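Long-range contact in C2 toxin component I (Clostridium botulinum, PDB 2J3Z), which is the enzymatic component of the binary C2 toxin, an ADP-ribosyltransferase that modifies actin in the host cell: residues F146-L151 and T182-L187. The protein carries 1 engineered substitution. Sequence-based numbering, arbitrary orientation.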
ATOM      1  N   PHE A 146     -11.093  -1.293   1.293  1.00 24.85           N
ATOM      2  CA  PHE A 146     -11.842  -2.113   2.232  1.00 25.17           C
ATOM      3  C   PHE A 146     -11.549  -3.602   2.009  1.00 25.62           C
ATOM      4  O   PHE A 146     -11.123  -4.026   0.931  1.00 26.45           O
ATOM      5  CB  PHE A 146     -13.346  -1.854   2.050  1.00 25.47           C
ATOM      6  CG  PHE A 146     -13.729  -0.400   2.217  1.00 25.68           C
ATOM      7  CD1 PHE A 146     -14.034   0.387   1.111  1.00 26.59           C
ATOM      8  CD2 PHE A 146     -13.773   0.182   3.487  1.00 24.91           C
ATOM      9  CE1 PHE A 146     -14.405   1.741   1.261  1.00 26.76           C
ATOM     10  CE2 PHE A 146     -14.136   1.524   3.650  1.00 25.08           C
ATOM     11  CZ  PHE A 146     -14.443   2.310   2.532  1.00 25.36           C
ATOM     12  N   ILE A 147     -11.783  -4.401   3.031  1.00 25.41           N
ATOM     13  CA  ILE A 147     -11.457  -5.798   2.958  1.00 25.71           C
ATOM     14  C   ILE A 147     -12.731  -6.575   3.287  1.00 26.35           C
ATOM     15  O   ILE A 147     -13.526  -6.153   4.148  1.00 27.14           O
ATOM     16  CB  ILE A 147     -10.203  -6.100   3.868  1.00 25.29           C
ATOM     17  CG1 ILE A 147      -9.506  -7.415   3.530  1.00 25.94           C
ATOM     18  CG2 ILE A 147     -10.537  -6.023   5.345  1.00 26.53           C
ATOM     19  CD1 ILE A 147      -8.130  -7.570   4.244  1.00 23.65           C
ATOM     20  N   SER A 148     -12.954  -7.652   2.536  1.00 26.37           N
ATOM     21  CA  SER A 148     -14.021  -8.623   2.804  1.00 26.74           C
ATOM     22  C   SER A 148     -13.455  -9.803   3.555  1.00 26.39           C
ATOM     23  O   SER A 148     -12.361 -10.305   3.219  1.00 25.53           O
ATOM     24  CB  SER A 148     -14.602  -9.177   1.506  1.00 27.30           C
ATOM     25  OG  SER A 148     -15.707  -8.425   1.055  1.00 28.40           O
ATOM     26  N   LEU A 149     -14.195 -10.246   4.566  1.00 26.01           N
ATOM     27  CA  LEU A 149     -13.910 -11.539   5.173  1.00 25.64           C
ATOM     28  C   LEU A 149     -15.073 -12.490   4.890  1.00 26.25           C
ATOM     29  O   LEU A 149     -16.127 -12.380   5.502  1.00 26.11           O
ATOM     30  CB  LEU A 149     -13.629 -11.438   6.678  1.00 25.02           C
ATOM     31  CG  LEU A 149     -13.160 -12.726   7.356  1.00 24.96           C
ATOM     32  CD1 LEU A 149     -11.601 -12.955   7.281  1.00 23.67           C
ATOM     33  CD2 LEU A 149     -13.650 -12.733   8.792  1.00 25.69           C
ATOM     34  N   GLY A 150     -14.859 -13.410   3.959  1.00 26.13           N
ATOM     35  CA  GLY A 150     -15.843 -14.421   3.625  1.00 27.41           C
ATOM     36  C   GLY A 150     -15.922 -15.458   4.725  1.00 27.84           C
ATOM     37  O   GLY A 150     -14.900 -15.959   5.196  1.00 27.27           O
ATOM     38  N   LEU A 151     -17.136 -15.797   5.130  1.00 28.65           N
ATOM     39  CA  LEU A 151     -17.296 -16.572   6.365  1.00 29.69           C
ATOM     40  C   LEU A 151     -17.442 -18.074   6.198  1.00 30.79           C
ATOM     41  O   LEU A 151     -17.179 -18.825   7.131  1.00 31.39           O
ATOM     42  CB  LEU A 151     -18.383 -15.964   7.273  1.00 29.88           C
ATOM     43  CG  LEU A 151     -18.069 -14.565   7.850  1.00 28.10           C
ATOM     44  CD1 LEU A 151     -19.197 -14.124   8.719  1.00 28.68           C
ATOM     45  CD2 LEU A 151     -16.800 -14.534   8.655  1.00 26.45           C
ATOM     46  N   THR A 182     -23.341 -16.108  -0.173  1.00 45.85           N
ATOM     47  CA  THR A 182     -22.147 -15.570   0.477  1.00 42.94           C
ATOM     48  C   THR A 182     -22.534 -14.752   1.729  1.00 40.88           C
ATOM     49  O   THR A 182     -23.353 -13.821   1.673  1.00 40.90           O
ATOM     50  CB  THR A 182     -21.263 -14.763  -0.520  1.00 42.62           C
ATOM     51  OG1 THR A 182     -20.642 -15.671  -1.443  1.00 44.58           O
ATOM     52  CG2 THR A 182     -20.127 -14.001   0.170  1.00 41.86           C
ATOM     53  N   VAL A 183     -21.973 -15.142   2.871  1.00 38.25           N
ATOM     54  CA  VAL A 183     -22.013 -14.291   4.064  1.00 35.50           C
ATOM     55  C   VAL A 183     -20.611 -13.746   4.320  1.00 32.86           C
ATOM     56  O   VAL A 183     -19.644 -14.512   4.432  1.00 31.83           O
ATOM     57  CB  VAL A 183     -22.527 -15.004   5.311  1.00 35.76           C
ATOM     58  CG1 VAL A 183     -22.679 -13.988   6.423  1.00 35.08           C
ATOM     59  CG2 VAL A 183     -23.874 -15.690   5.041  1.00 37.50           C
ATOM     60  N   SER A 184     -20.491 -12.429   4.410  1.00 30.61           N
ATOM     61  CA  SER A 184     -19.179 -11.863   4.715  1.00 28.98           C
ATOM     62  C   SER A 184     -19.167 -10.676   5.687  1.00 28.17           C
ATOM     63  O   SER A 184     -20.186  -9.958   5.866  1.00 27.74           O
ATOM     64  CB  SER A 184     -18.453 -11.472   3.413  1.00 28.21           C
ATOM     65  OG  SER A 184     -19.143 -10.407   2.791  1.00 28.63           O
ATOM     66  N   LEU A 185     -18.000 -10.475   6.306  1.00 26.79           N
ATOM     67  CA  LEU A 185     -17.735  -9.214   7.020  1.00 27.20           C
ATOM     68  C   LEU A 185     -17.091  -8.204   6.092  1.00 26.83           C
ATOM     69  O   LEU A 185     -16.342  -8.573   5.187  1.00 27.11           O
ATOM     70  CB  LEU A 185     -16.862  -9.383   8.264  1.00 26.18           C
ATOM     71  CG  LEU A 185     -17.088 -10.562   9.223  1.00 26.45           C
ATOM     72  CD1 LEU A 185     -16.187 -10.405  10.424  1.00 27.28           C
ATOM     73  CD2 LEU A 185     -18.496 -10.659   9.703  1.00 27.52           C
ATOM     74  N   LEU A 186     -17.423  -6.934   6.299  1.00 27.00           N
ATOM     75  CA  LEU A 186     -16.705  -5.833   5.675  1.00 26.25           C
ATOM     76  C   LEU A 186     -15.837  -5.185   6.734  1.00 25.97           C
ATOM     77  O   LEU A 186     -16.274  -5.004   7.868  1.00 25.84           O
ATOM     78  CB  LEU A 186     -17.662  -4.812   5.032  1.00 26.95           C
ATOM     79  CG  LEU A 186     -16.998  -3.739   4.162  1.00 26.11           C
ATOM     80  CD1 LEU A 186     -16.354  -4.339   2.912  1.00 26.57           C
ATOM     81  CD2 LEU A 186     -17.998  -2.640   3.791  1.00 26.79           C
ATOM     82  N   LEU A 187     -14.600  -4.857   6.357  1.00 25.78           N
ATOM     83  CA  LEU A 187     -13.634  -4.264   7.271  1.00 25.25           C
ATOM     84  C   LEU A 187     -12.951  -3.052   6.655  1.00 24.68           C
ATOM     85  O   LEU A 187     -13.010  -2.858   5.452  1.00 24.28           O
ATOM     86  CB  LEU A 187     -12.606  -5.317   7.712  1.00 25.17           C
ATOM     87  CG  LEU A 187     -13.143  -6.698   8.152  1.00 26.33           C
ATOM     88  CD1 LEU A 187     -12.031  -7.769   8.058  1.00 28.86           C
ATOM     89  CD2 LEU A 187     -13.737  -6.683   9.523  1.00 25.59           C
TER
HETATM   90  O   HOH W   1     -17.711  -7.975   2.762  1.00 24.44           O
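I147 and L149 pair with L187 and L185 in a buried antiparallel beta ladder, joining strands 147-150 and 182-187 as neighbours in the mixed sheet of the N-terminal ADP-ribosyltransferase-like domain. The two hydrogen-bonded pairs, I147 with L187 and L149 with L185, each exchange two backbone bonds; L149 N reaches L185 O at 2.8 Å almost straight (168°). A fifth bond, L151 N to V183 O at 2.9 Å, carries the ladder past the end of the first strand. I147, L149, L185 and L187 share one face of the sheet. Methyl CD2 of L149 meets CD1 of L185 at 3.8 Å, the two side chains lying alongside each other and pointing the same way. L151 crosses L185 at roughly a right angle, its CD1 3.7 Å from L185 CD2; chi1 of -66° sets L151 CG beside its own backbone N, 3.8 Å from V183 O. I147 CG2 lies against L187 CB, a tight pair at 3.2 Å. The side chains of S148, L186 and S184 lie on the opposite face; G150 faces S184 in a non-hydrogen-bonded pair. There a water lies between the two serine hydroxyls, 2.7 Å from S148 OG and 2.8 Å from S184 OG, and also donates to L185 O. That carbonyl therefore accepts from both the water and L149 N. Within the sheet, strand 98-102 continues beyond 147-150, and 175-179, outermost on that side, beyond 182-187. Helix 15-31 brings W21 against L151 and L185, while I85 of helix 77-89 packs on F146 and L186.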